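Local structure of arginase 1, mitochondrial (Arabidopsis thaliana, 6VSU) at residues Ala42-Leu47 with Arg132-Gly137; Val49-Asn54 with His140-Pro145; Ser247-Cys252 with Val290-Pro295. The protein catalyses the manganese-dependent hydrolysis of L-arginine to L-ornithine and urea, and also converts agmatine to putrescine. All coordinates share one frame; numbering follows the deposited sequence.

Interaction 1. Residues Ala42-Leu47 with Arg132-Gly137; sequences ASTSLL and RPLVLG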
ATOM      1  N   ALA E  42      -6.421 -39.272  16.469  1.00 27.35           N
ATOM      2  CA  ALA E  42      -7.121 -38.005  16.240  1.00 25.15           C
ATOM      3  C   ALA E  42      -6.558 -37.359  14.973  1.00 23.41           C
ATOM      4  O   ALA E  42      -5.387 -37.448  14.717  1.00 23.30           O
ATOM      5  CB  ALA E  42      -6.994 -37.093  17.445  1.00 24.70           C
ATOM      6  N   SER E  43      -7.403 -36.678  14.244  1.00 22.41           N
ATOM      7  CA  SER E  43      -7.137 -36.068  12.916  1.00 21.92           C
ATOM      8  C   SER E  43      -7.847 -34.723  12.890  1.00 20.29           C
ATOM      9  O   SER E  43      -9.056 -34.713  12.955  1.00 20.19           O
ATOM     10  CB  SER E  43      -7.647 -36.981  11.825  1.00 22.86           C
ATOM     11  OG  SER E  43      -6.805 -38.086  11.775  1.00 24.63           O
ATOM     12  N   THR E  44      -7.088 -33.656  12.879  1.00 19.70           N
ATOM     13  CA  THR E  44      -7.589 -32.275  12.709  1.00 18.84           C
ATOM     14  C   THR E  44      -8.355 -32.146  11.380  1.00 19.10           C
ATOM     15  O   THR E  44      -7.858 -32.554  10.304  1.00 19.68           O
ATOM     16  CB  THR E  44      -6.429 -31.293  12.709  1.00 18.25           C
ATOM     17  OG1 THR E  44      -5.628 -31.494  13.872  1.00 18.16           O
ATOM     18  CG2 THR E  44      -6.957 -29.884  12.672  1.00 17.81           C
ATOM     19  N   SER E  45      -9.540 -31.561  11.439  1.00 19.14           N
ATOM     20  CA  SER E  45     -10.360 -31.261  10.258  1.00 19.20           C
ATOM     21  C   SER E  45     -10.818 -29.819  10.378  1.00 18.63           C
ATOM     22  O   SER E  45     -11.414 -29.488  11.385  1.00 18.08           O
ATOM     23  CB  SER E  45     -11.486 -32.207  10.162  1.00 20.63           C
ATOM     24  OG  SER E  45     -11.921 -32.287   8.833  1.00 21.66           O
ATOM     25  N   LEU E  46     -10.457 -28.994   9.392  1.00 18.43           N
ATOM     26  CA  LEU E  46     -10.801 -27.562   9.350  1.00 17.67           C
ATOM     27  C   LEU E  46     -12.283 -27.409   9.074  1.00 17.85           C
ATOM     28  O   LEU E  46     -12.843 -28.171   8.282  1.00 19.99           O
ATOM     29  CB  LEU E  46     -10.002 -26.870   8.258  1.00 17.93           C
ATOM     30  CG  LEU E  46      -8.494 -27.029   8.328  1.00 18.68           C
ATOM     31  CD1 LEU E  46      -7.832 -26.136   7.270  1.00 19.25           C
ATOM     32  CD2 LEU E  46      -7.961 -26.671   9.697  1.00 18.19           C
ATOM     33  N   LEU E  47     -12.897 -26.472   9.744  1.00 17.26           N
ATOM     34  CA  LEU E  47     -14.281 -26.054   9.475  1.00 18.26           C
ATOM     35  C   LEU E  47     -14.312 -24.530   9.449  1.00 17.97           C
ATOM     36  O   LEU E  47     -13.933 -23.933  10.437  1.00 18.04           O
ATOM     37  CB  LEU E  47     -15.203 -26.595  10.556  1.00 18.88           C
ATOM     38  CG  LEU E  47     -16.647 -26.160  10.417  1.00 19.81           C
ATOM     39  CD1 LEU E  47     -17.266 -26.747   9.175  1.00 21.23           C
ATOM     40  CD2 LEU E  47     -17.443 -26.578  11.635  1.00 20.73           C
ATOM     41  N   ARG E 132     -11.290 -34.220  14.735  1.00 18.81           N
ATOM     42  CA  ARG E 132     -11.440 -33.199  15.780  1.00 18.46           C
ATOM     43  C   ARG E 132     -11.453 -31.837  15.101  1.00 18.35           C
ATOM     44  O   ARG E 132     -10.666 -31.561  14.222  1.00 18.38           O
ATOM     45  CB  ARG E 132     -10.278 -33.338  16.759  1.00 18.10           C
ATOM     46  CG  ARG E 132     -10.195 -34.713  17.402  1.00 19.27           C
ATOM     47  CD  ARG E 132      -9.435 -34.648  18.735  1.00 19.44           C
ATOM     48  NE  ARG E 132      -9.438 -35.913  19.439  1.00 20.98           N
ATOM     49  CZ  ARG E 132      -8.980 -36.101  20.665  1.00 21.90           C
ATOM     50  NH1 ARG E 132      -8.504 -35.101  21.399  1.00 21.70           N
ATOM     51  NH2 ARG E 132      -8.959 -37.321  21.142  1.00 23.27           N
ATOM     52  N   PRO E 133     -12.377 -30.936  15.456  1.00 18.91           N
ATOM     53  CA  PRO E 133     -12.609 -29.752  14.650  1.00 18.91           C
ATOM     54  C   PRO E 133     -11.595 -28.667  15.014  1.00 18.18           C
ATOM     55  O   PRO E 133     -11.400 -28.371  16.188  1.00 18.72           O
ATOM     56  CB  PRO E 133     -14.017 -29.308  15.060  1.00 18.73           C
ATOM     57  CG  PRO E 133     -14.019 -29.659  16.544  1.00 19.66           C
ATOM     58  CD  PRO E 133     -13.309 -31.005  16.590  1.00 19.92           C
ATOM     59  N   LEU E 134     -11.094 -28.003  13.991  1.00 17.74           N
ATOM     60  CA  LEU E 134     -10.288 -26.780  14.149  1.00 17.21           C
ATOM     61  C   LEU E 134     -10.999 -25.720  13.306  1.00 16.48           C
ATOM     62  O   LEU E 134     -11.053 -25.884  12.094  1.00 16.37           O
ATOM     63  CB  LEU E 134      -8.873 -27.078  13.662  1.00 17.80           C
ATOM     64  CG  LEU E 134      -7.841 -26.002  14.044  1.00 19.45           C
ATOM     65  CD1 LEU E 134      -6.434 -26.426  13.592  1.00 19.41           C
ATOM     66  CD2 LEU E 134      -8.244 -24.631  13.497  1.00 19.55           C
ATOM     67  N   VAL E 135     -11.573 -24.716  13.931  1.00 16.14           N
ATOM     68  CA  VAL E 135     -12.545 -23.828  13.262  1.00 16.84           C
ATOM     69  C   VAL E 135     -11.817 -22.549  12.810  1.00 17.53           C
ATOM     70  O   VAL E 135     -11.051 -21.979  13.624  1.00 16.60           O
ATOM     71  CB  VAL E 135     -13.717 -23.530  14.195  1.00 17.55           C
ATOM     72  CG1 VAL E 135     -14.552 -22.311  13.749  1.00 18.44           C
ATOM     73  CG2 VAL E 135     -14.569 -24.756  14.365  1.00 17.87           C
ATOM     74  N   LEU E 136     -11.997 -22.156  11.539  1.00 17.56           N
ATOM     75  CA  LEU E 136     -11.424 -20.907  10.996  1.00 18.39           C
ATOM     76  C   LEU E 136     -12.509 -19.861  11.108  1.00 18.51           C
ATOM     77  O   LEU E 136     -13.478 -19.967  10.345  1.00 21.20           O
ATOM     78  CB  LEU E 136     -11.073 -21.072   9.511  1.00 20.45           C
ATOM     79  CG  LEU E 136     -10.185 -22.264   9.159  1.00 21.72           C
ATOM     80  CD1 LEU E 136      -9.854 -22.300   7.692  1.00 22.07           C
ATOM     81  CD2 LEU E 136      -8.938 -22.278  10.007  1.00 22.08           C
ATOM     82  N   GLY E 137     -12.327 -18.832  11.911  1.00 17.15           N
ATOM     83  CA  GLY E 137     -13.266 -17.709  11.873  1.00 17.06           C
ATOM     84  C   GLY E 137     -12.919 -16.742  10.736  1.00 17.13           C
ATOM     85  O   GLY E 137     -11.923 -16.941  10.043  1.00 16.25           O
TER
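Arg132, Leu47 and Leu134 bury the largest areas where two parallel strands, 43-47 and 132-136, run side by side in the central sheet of the arginase alpha/beta fold. Four bridges, Thr44-Arg132 to Leu47-Val135, define the register, and the two short segments diverge in direction by 36°. The strands are laced by five backbone hydrogen bonds, beginning with Arg132 N to Ser43 O at 2.9 Å and finishing with Leu136 N to Leu47 O at 2.8 Å.

Arg132 extends its chain from CG to NE beside Ala42, whose CB lies over one face of the guanidinium and 3.4 Å from NE. Beyond the two segments, NH1 forms a salt bridge with Asp284 and a hydrogen bond with Val285 O, which fixes the far end of the group. An alanine here would probably leave the Asp284 carboxylate without its positive mate and open a gap beside the Ala42 methyl.

Leu134 has CG anti to the backbone N (chi1 -167°), which sets CD1 against Thr44 CG2; Leu134 CB meets the same methyl at 3.5 Å. Leu46 lies alongside Leu134 and points the same way, Leu46 CD2 to Leu134 CB at 4.1 Å. Helix 303-319 packs on this face through Thr44, Leu46, Arg132 and Leu136. Leu47 and Val135 project to the other side of the sheet, where Leu47 meets Val122 of helix 111-126. There Leu47 CB stands 4.3 Å from Val135 CG2, and the carbonyl Leu47 O also receives a CA-H contact from Val135 CA at 3.1 Å.

Interaction 2. Residues Val49-Asn54 with His140-Pro145; sequences VPLGHN and HSISYP. With MN (manganese (II) ion), chain B.
Ser141 lies against the side chain of Asn54: the amide nitrogen Asn54 ND2 donates to Ser141 OG over 3.0 Å, with an N-H...O angle of 154°. The hydroxyl sits only 16° out of the amide plane, so the donor is aimed well without being exactly coplanar with its acceptor. Ser141 OG lies between the backbone N and the carbonyl carbon (chi1 67°), which turns it toward the loop 49-54, and Asn54 CB also touches it at 3.4 Å. Both polar ends have second partners. Asn54 OD1 is hydrogen-bonded to ND2 of Asn176, a residue assigned to substrate binding by similarity, and Ser141 OG to Asp139. An N-H at the amide oxygen and an accepting hydroxyl at its nitrogen together should define the flip.

An apolar patch flanks this bond. Val49 and Ile142 run alongside each other pointing opposite ways, with Val49 CG1 against Ile142 CG2 at 3.9 Å and Val49 CB against Ile142 CD1 at 4.0 Å. Ile142 CG2 is anti to its carbonyl carbon, and from there it also reaches Leu51 CB at 4.1 Å. Leu51 then bridges the two kinds of contact, because its CD2 lies 3.5 Å from Ser141 OG. Helices 101-106 and 111-126 close around the loop, Val101 touching both Val49 and Leu51.

Within the 3-10 turn 140-142, His140 points away from the loop and binds a manganese ion through ND1 at 2.3 Å. Two waters also ligate this ion, and Asp164, Asp168 and Asp249 complete the protein ligands. The loop therefore packs against the side of the turn away from the metal-binding His140, which belongs to the binuclear manganese site of arginases.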
ATOM      1  N   VAL E  49     -15.989 -20.856   9.299  1.00 17.74           N
ATOM      2  CA  VAL E  49     -17.250 -20.164   9.664  1.00 18.77           C
ATOM      3  C   VAL E  49     -17.122 -18.700   9.280  1.00 18.89           C
ATOM      4  O   VAL E  49     -16.563 -17.906  10.056  1.00 19.53           O
ATOM      5  CB  VAL E  49     -17.533 -20.369  11.155  1.00 19.13           C
ATOM      6  CG1 VAL E  49     -18.914 -19.804  11.471  1.00 20.61           C
ATOM      7  CG2 VAL E  49     -17.453 -21.846  11.521  1.00 18.85           C
ATOM      8  N   PRO E  50     -17.419 -18.354   8.013  1.00 18.85           N
ATOM      9  CA  PRO E  50     -17.205 -17.000   7.495  1.00 19.07           C
ATOM     10  C   PRO E  50     -18.285 -16.036   7.975  1.00 19.09           C
ATOM     11  O   PRO E  50     -19.256 -15.779   7.271  1.00 20.54           O
ATOM     12  CB  PRO E  50     -17.302 -17.164   5.961  1.00 20.08           C
ATOM     13  CG  PRO E  50     -18.273 -18.347   5.819  1.00 20.79           C
ATOM     14  CD  PRO E  50     -17.854 -19.277   6.949  1.00 19.80           C
ATOM     15  N   LEU E  51     -18.159 -15.660   9.229  1.00 18.17           N
ATOM     16  CA  LEU E  51     -19.148 -14.847   9.965  1.00 18.70           C
ATOM     17  C   LEU E  51     -18.422 -13.625  10.489  1.00 18.20           C
ATOM     18  O   LEU E  51     -17.447 -13.768  11.219  1.00 18.31           O
ATOM     19  CB  LEU E  51     -19.741 -15.709  11.085  1.00 18.68           C
ATOM     20  CG  LEU E  51     -20.930 -15.111  11.790  1.00 20.04           C
ATOM     21  CD1 LEU E  51     -21.799 -16.206  12.358  1.00 21.03           C
ATOM     22  CD2 LEU E  51     -20.495 -14.137  12.873  1.00 20.57           C
ATOM     23  N   GLY E  52     -18.912 -12.434  10.218  1.00 19.61           N
ATOM     24  CA  GLY E  52     -18.323 -11.208  10.813  1.00 19.36           C
ATOM     25  C   GLY E  52     -19.350 -10.214  11.332  1.00 19.67           C
ATOM     26  O   GLY E  52     -18.916  -9.130  11.721  1.00 20.02           O
ATOM     27  N   HIS E  53     -20.647 -10.508  11.303  1.00 20.36           N
ATOM     28  CA  HIS E  53     -21.675  -9.473  11.589  1.00 21.79           C
ATOM     29  C   HIS E  53     -21.866  -9.255  13.108  1.00 21.16           C
ATOM     30  O   HIS E  53     -22.654  -8.382  13.498  1.00 22.10           O
ATOM     31  CB  HIS E  53     -22.984  -9.766  10.875  1.00 23.54           C
ATOM     32  CG  HIS E  53     -23.695 -10.969  11.392  1.00 24.26           C
ATOM     33  ND1 HIS E  53     -23.315 -12.254  11.040  1.00 24.28           N
ATOM     34  CD2 HIS E  53     -24.762 -11.086  12.233  1.00 25.27           C
ATOM     35  CE1 HIS E  53     -24.137 -13.120  11.639  1.00 24.63           C
ATOM     36  NE2 HIS E  53     -25.035 -12.413  12.383  1.00 25.03           N
ATOM     37  N   ASN E  54     -21.196 -10.011  13.949  1.00 20.00           N
ATOM     38  CA  ASN E  54     -21.205  -9.833  15.431  1.00 20.13           C
ATOM     39  C   ASN E  54     -20.034  -8.945  15.884  1.00 20.40           C
ATOM     40  O   ASN E  54     -19.952  -8.689  17.114  1.00 20.65           O
ATOM     41  CB  ASN E  54     -21.229 -11.193  16.109  1.00 18.93           C
ATOM     42  CG  ASN E  54     -22.590 -11.817  15.960  1.00 19.61           C
ATOM     43  OD1 ASN E  54     -23.597 -11.100  16.054  1.00 21.02           O
ATOM     44  ND2 ASN E  54     -22.628 -13.107  15.682  1.00 18.76           N
ATOM     45  N   HIS E 140     -15.055 -13.469  16.751  1.00 17.89           N
ATOM     46  CA  HIS E 140     -14.932 -14.303  17.978  1.00 17.33           C
ATOM     47  C   HIS E 140     -16.313 -14.776  18.477  1.00 17.65           C
ATOM     48  O   HIS E 140     -16.343 -15.581  19.356  1.00 17.66           O
ATOM     49  CB  HIS E 140     -14.139 -13.536  19.066  1.00 17.86           C
ATOM     50  CG  HIS E 140     -13.182 -14.426  19.742  1.00 17.01           C
ATOM     51  ND1 HIS E 140     -11.985 -13.992  20.217  1.00 17.22           N
ATOM     52  CD2 HIS E 140     -13.220 -15.755  19.911  1.00 16.36           C
ATOM     53  CE1 HIS E 140     -11.330 -15.014  20.693  1.00 16.50           C
ATOM     54  NE2 HIS E 140     -12.081 -16.083  20.541  1.00 16.50           N
ATOM     55  N   SER E 141     -17.431 -14.346  17.892  1.00 18.10           N
ATOM     56  CA  SER E 141     -18.766 -14.800  18.340  1.00 19.00           C
ATOM     57  C   SER E 141     -18.883 -16.308  18.158  1.00 19.40           C
ATOM     58  O   SER E 141     -19.656 -16.949  18.918  1.00 19.97           O
ATOM     59  CB  SER E 141     -19.903 -14.070  17.704  1.00 19.04           C
ATOM     60  OG  SER E 141     -19.980 -14.338  16.337  1.00 18.48           O
ATOM     61  N   ILE E 142     -18.153 -16.859  17.212  1.00 19.04           N
ATOM     62  CA  ILE E 142     -18.359 -18.268  16.819  1.00 19.40           C
ATOM     63  C   ILE E 142     -17.803 -19.215  17.902  1.00 19.03           C
ATOM     64  O   ILE E 142     -18.234 -20.381  17.954  1.00 19.30           O
ATOM     65  CB  ILE E 142     -17.732 -18.494  15.454  1.00 19.80           C
ATOM     66  CG1 ILE E 142     -16.219 -18.577  15.572  1.00 20.32           C
ATOM     67  CG2 ILE E 142     -18.235 -17.421  14.475  1.00 20.81           C
ATOM     68  CD1 ILE E 142     -15.545 -18.858  14.297  1.00 21.03           C
ATOM     69  N   SER E 143     -16.900 -18.734  18.746  1.00 18.07           N
ATOM     70  CA  SER E 143     -16.312 -19.560  19.800  1.00 17.70           C
ATOM     71  C   SER E 143     -17.409 -20.112  20.705  1.00 18.41           C
ATOM     72  O   SER E 143     -17.283 -21.252  21.139  1.00 18.36           O
ATOM     73  CB  SER E 143     -15.303 -18.770  20.538  1.00 17.71           C
ATOM     74  OG  SER E 143     -14.120 -18.656  19.764  1.00 17.20           O
ATOM     75  N   TYR E 144     -18.482 -19.369  20.941  1.00 19.60           N
ATOM     76  CA  TYR E 144     -19.578 -19.817  21.835  1.00 20.73           C
ATOM     77  C   TYR E 144     -20.207 -21.074  21.250  1.00 21.75           C
ATOM     78  O   TYR E 144     -20.202 -22.116  21.903  1.00 23.42           O
ATOM     79  CB  TYR E 144     -20.598 -18.713  22.122  1.00 21.42           C
ATOM     80  CG  TYR E 144     -21.912 -19.152  22.733  1.00 22.15           C
ATOM     81  CD1 TYR E 144     -21.985 -20.175  23.662  1.00 22.92           C
ATOM     82  CD2 TYR E 144     -23.098 -18.502  22.426  1.00 23.07           C
ATOM     83  CE1 TYR E 144     -23.180 -20.526  24.304  1.00 24.04           C
ATOM     84  CE2 TYR E 144     -24.306 -18.866  23.025  1.00 24.80           C
ATOM     85  CZ  TYR E 144     -24.356 -19.891  23.965  1.00 25.00           C
ATOM     86  OH  TYR E 144     -25.544 -20.246  24.547  1.00 26.97           O
ATOM     87  N   PRO E 145     -20.814 -21.044  20.052  1.00 22.01           N
ATOM     88  CA  PRO E 145     -21.503 -22.233  19.548  1.00 22.13           C
ATOM     89  C   PRO E 145     -20.576 -23.409  19.300  1.00 21.06           C
ATOM     90  O   PRO E 145     -21.026 -24.548  19.330  1.00 22.68           O
ATOM     91  CB  PRO E 145     -22.168 -21.796  18.233  1.00 22.64           C
ATOM     92  CG  PRO E 145     -21.438 -20.519  17.852  1.00 22.41           C
ATOM     93  CD  PRO E 145     -21.087 -19.873  19.198  1.00 22.24           C
TER
HETATM   94 MN    MN B 402     -11.658 -11.793  20.836  1.00 25.10          MN
HETATM   95  O   HOH W   1     -11.333  -9.717  21.193  1.00 22.74           O
HETATM   96  O   HOH W   2     -13.405 -10.364  19.941  1.00 43.24           O

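Interaction 3. Residues Ser247-Cys252 with Val290-Pro295; sequences SIDVDC and VVEFNP. With MN (manganese (II) ion), chain C; NA (sodium ion), chain D.
Asp249 and Glu292 cross obliquely, with Asp249 OD1 3.2 Å from Glu292 CB. Asp249 places CG anti to its backbone N (chi1 179°), which carries OD2 to a manganese ion at 2.3 Å; the residue is also a ligand of the second manganese. Its OD1 accepts Asp251 N, two residues on, at 2.8 Å from above the carboxylate plane, closing an Asx turn. Asp251 chelates the first ion with both oxygens, OD2 at 2.1 Å and OD1 at 2.6 Å.

Glu292 follows the strand with a positive phi and bends at chi2 (-74°). That bend leads the carboxylate away from Asp249, so that OE1 binds a sodium ion shared with Ser262 and Leu58 O, while OE2 is hydrogen-bonded to His180.

Next to the metal site, strands 244-249 and 285-291 pair in parallel: Val291 N bonds to Ile248 O, and Val250 N to Val291 O almost straight, at 173°. Val250 CG2 packs against Val290 CG1 at 4.0 Å and Phe293 CB. With Asp164 and His166 completing this manganese's protein ligands, the DxD pair, Asp249 ending strand 244-249 and Asp251 in the following 3-10 turn, forms part of the binuclear centre characteristic of the arginase family.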
ATOM      1  N   SER E 247      -8.663 -21.276  21.895  1.00 17.02           N
ATOM      2  CA  SER E 247      -9.211 -20.203  21.033  1.00 17.03           C
ATOM      3  C   SER E 247      -8.132 -19.144  20.854  1.00 17.10           C
ATOM      4  O   SER E 247      -7.695 -18.522  21.855  1.00 16.37           O
ATOM      5  CB  SER E 247     -10.486 -19.613  21.604  1.00 18.01           C
ATOM      6  OG  SER E 247     -10.942 -18.527  20.812  1.00 19.13           O
ATOM      7  N   ILE E 248      -7.728 -18.908  19.603  1.00 17.66           N
ATOM      8  CA  ILE E 248      -6.699 -17.883  19.307  1.00 16.77           C
ATOM      9  C   ILE E 248      -7.377 -16.781  18.548  1.00 16.42           C
ATOM     10  O   ILE E 248      -7.722 -16.984  17.375  1.00 17.42           O
ATOM     11  CB  ILE E 248      -5.514 -18.475  18.546  1.00 16.60           C
ATOM     12  CG1 ILE E 248      -5.030 -19.755  19.238  1.00 17.24           C
ATOM     13  CG2 ILE E 248      -4.441 -17.413  18.450  1.00 16.39           C
ATOM     14  CD1 ILE E 248      -3.656 -20.235  18.787  1.00 17.04           C
ATOM     15  N   ASP E 249      -7.444 -15.621  19.149  1.00 16.61           N
ATOM     16  CA  ASP E 249      -7.712 -14.376  18.381  1.00 16.81           C
ATOM     17  C   ASP E 249      -6.348 -13.915  17.907  1.00 17.50           C
ATOM     18  O   ASP E 249      -5.433 -13.829  18.697  1.00 17.65           O
ATOM     19  CB  ASP E 249      -8.407 -13.362  19.254  1.00 16.99           C
ATOM     20  CG  ASP E 249      -8.741 -12.015  18.646  1.00 17.36           C
ATOM     21  OD1 ASP E 249      -8.073 -11.571  17.679  1.00 17.08           O
ATOM     22  OD2 ASP E 249      -9.672 -11.400  19.178  1.00 17.95           O
ATOM     23  N   VAL E 250      -6.199 -13.752  16.612  1.00 17.95           N
ATOM     24  CA  VAL E 250      -4.937 -13.289  15.985  1.00 18.54           C
ATOM     25  C   VAL E 250      -4.447 -11.996  16.656  1.00 17.69           C
ATOM     26  O   VAL E 250      -3.243 -11.804  16.677  1.00 16.21           O
ATOM     27  CB  VAL E 250      -5.211 -13.164  14.474  1.00 19.80           C
ATOM     28  CG1 VAL E 250      -4.159 -12.390  13.795  1.00 21.64           C
ATOM     29  CG2 VAL E 250      -5.275 -14.521  13.823  1.00 19.53           C
ATOM     30  N   ASP E 251      -5.325 -11.188  17.282  1.00 18.21           N
ATOM     31  CA  ASP E 251      -4.899  -9.936  17.952  1.00 19.80           C
ATOM     32  C   ASP E 251      -4.232 -10.233  19.297  1.00 19.06           C
ATOM     33  O   ASP E 251      -3.759  -9.305  19.894  1.00 18.27           O
ATOM     34  CB  ASP E 251      -6.002  -8.882  18.057  1.00 22.04           C
ATOM     35  CG  ASP E 251      -7.076  -9.180  19.098  1.00 22.87           C
ATOM     36  OD1 ASP E 251      -6.804  -9.974  20.027  1.00 22.74           O
ATOM     37  OD2 ASP E 251      -8.185  -8.684  18.900  1.00 25.48           O
ATOM     38  N   CYS E 252      -4.063 -11.481  19.701  1.00 19.40           N
ATOM     39  CA  CYS E 252      -3.133 -11.803  20.836  1.00 20.17           C
ATOM     40  C   CYS E 252      -1.715 -11.359  20.483  1.00 19.74           C
ATOM     41  O   CYS E 252      -0.963 -10.963  21.385  1.00 21.07           O
ATOM     42  CB  CYS E 252      -3.183 -13.279  21.213  1.00 19.92           C
ATOM     43  SG  CYS E 252      -2.441 -14.440  20.033  1.00 21.65           S
ATOM     44  N   VAL E 290      -9.200 -20.383  15.217  1.00 16.29           N
ATOM     45  CA  VAL E 290      -8.364 -19.198  14.873  1.00 16.50           C
ATOM     46  C   VAL E 290      -9.267 -18.141  14.269  1.00 17.10           C
ATOM     47  O   VAL E 290      -9.833 -18.398  13.191  1.00 18.15           O
ATOM     48  CB  VAL E 290      -7.223 -19.569  13.930  1.00 16.72           C
ATOM     49  CG1 VAL E 290      -6.432 -18.324  13.555  1.00 17.24           C
ATOM     50  CG2 VAL E 290      -6.336 -20.595  14.595  1.00 16.59           C
ATOM     51  N   VAL E 291      -9.439 -17.022  14.968  1.00 16.80           N
ATOM     52  CA  VAL E 291     -10.519 -16.045  14.667  1.00 16.83           C
ATOM     53  C   VAL E 291      -9.893 -14.646  14.552  1.00 16.54           C
ATOM     54  O   VAL E 291      -8.738 -14.437  14.977  1.00 15.00           O
ATOM     55  CB  VAL E 291     -11.588 -16.060  15.765  1.00 17.93           C
ATOM     56  CG1 VAL E 291     -12.243 -17.419  15.912  1.00 19.18           C
ATOM     57  CG2 VAL E 291     -11.049 -15.646  17.122  1.00 17.71           C
ATOM     58  N   GLU E 292     -10.679 -13.744  13.980  1.00 16.83           N
ATOM     59  CA  GLU E 292     -10.465 -12.276  13.956  1.00 17.37           C
ATOM     60  C   GLU E 292      -9.312 -11.913  13.013  1.00 17.79           C
ATOM     61  O   GLU E 292      -8.888 -10.730  13.054  1.00 19.15           O
ATOM     62  CB  GLU E 292     -10.280 -11.759  15.377  1.00 17.17           C
ATOM     63  CG  GLU E 292     -11.590 -11.872  16.161  1.00 17.77           C
ATOM     64  CD  GLU E 292     -12.683 -10.873  15.824  1.00 19.25           C
ATOM     65  OE1 GLU E 292     -12.349  -9.889  15.077  1.00 20.08           O
ATOM     66  OE2 GLU E 292     -13.854 -11.017  16.366  1.00 19.10           O
ATOM     67  N   PHE E 293      -8.848 -12.826  12.152  1.00 16.54           N
ATOM     68  CA  PHE E 293      -7.986 -12.408  11.025  1.00 16.14           C
ATOM     69  C   PHE E 293      -8.881 -11.630  10.066  1.00 16.76           C
ATOM     70  O   PHE E 293      -9.936 -12.129   9.719  1.00 17.63           O
ATOM     71  CB  PHE E 293      -7.346 -13.605  10.353  1.00 16.35           C
ATOM     72  CG  PHE E 293      -6.864 -13.361   8.952  1.00 16.80           C
ATOM     73  CD1 PHE E 293      -6.187 -12.188   8.626  1.00 16.85           C
ATOM     74  CD2 PHE E 293      -7.018 -14.331   7.981  1.00 16.96           C
ATOM     75  CE1 PHE E 293      -5.766 -11.971   7.330  1.00 17.20           C
ATOM     76  CE2 PHE E 293      -6.556 -14.119   6.689  1.00 17.78           C
ATOM     77  CZ  PHE E 293      -5.957 -12.927   6.365  1.00 17.74           C
ATOM     78  N   ASN E 294      -8.534 -10.385   9.816  1.00 16.64           N
ATOM     79  CA  ASN E 294      -9.283  -9.442   8.961  1.00 18.07           C
ATOM     80  C   ASN E 294      -8.461  -9.181   7.696  1.00 18.62           C
ATOM     81  O   ASN E 294      -7.624  -8.291   7.723  1.00 17.96           O
ATOM     82  CB  ASN E 294      -9.584  -8.122   9.666  1.00 18.16           C
ATOM     83  CG  ASN E 294     -10.484  -7.256   8.837  1.00 19.11           C
ATOM     84  OD1 ASN E 294     -10.559  -7.422   7.610  1.00 19.71           O
ATOM     85  ND2 ASN E 294     -11.188  -6.374   9.513  1.00 18.61           N
ATOM     86  N   PRO E 295      -8.709  -9.916   6.578  1.00 19.64           N
ATOM     87  CA  PRO E 295      -7.969  -9.755   5.327  1.00 20.39           C
ATOM     88  C   PRO E 295      -7.991  -8.315   4.782  1.00 20.97           C
ATOM     89  O   PRO E 295      -7.042  -7.890   4.155  1.00 20.43           O
ATOM     90  CB  PRO E 295      -8.667 -10.657   4.309  1.00 21.04           C
ATOM     91  CG  PRO E 295      -9.541 -11.549   5.098  1.00 21.33           C
ATOM     92  CD  PRO E 295      -9.788 -10.894   6.441  1.00 20.19           C
TER
HETATM   93 MN    MN C 401      -9.299  -9.586  20.481  1.00 21.88          MN
HETATM   94 NA    NA D 403     -13.813  -7.928  13.824  1.00 32.48          NA
HETATM   95  O   HOH W   1     -11.333  -9.717  21.193  1.00 22.74           O
HETATM   96  O   HOH W   3     -14.656  -5.409  14.850  1.00 19.22           O

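In the fold
The three contacts follow the sheet from its interior to the catalytic metals. Strand 131-136 is common ground: after pairing in interaction 1, it hands on to interaction 3 through a probable hydrogen bond between Val135 O and Val290 N of 2.9 Å, and to interaction 2 through Leu136 O and Val49 N, also 2.9 Å. Interactions 2 and 3 meet at the active site, their centres about 11 Å apart. His140 NE2 lies 2.7 Å from Ser247 OG, and His140 N 2.8 Å from Glu292 OE2, both probable hydrogen bonds. Interactions 2 and 3 both supply ligands to the manganese pair, which shares one water, Asp164 and Asp249; bound ornithine is about 5 Å from the Asp249 side chain.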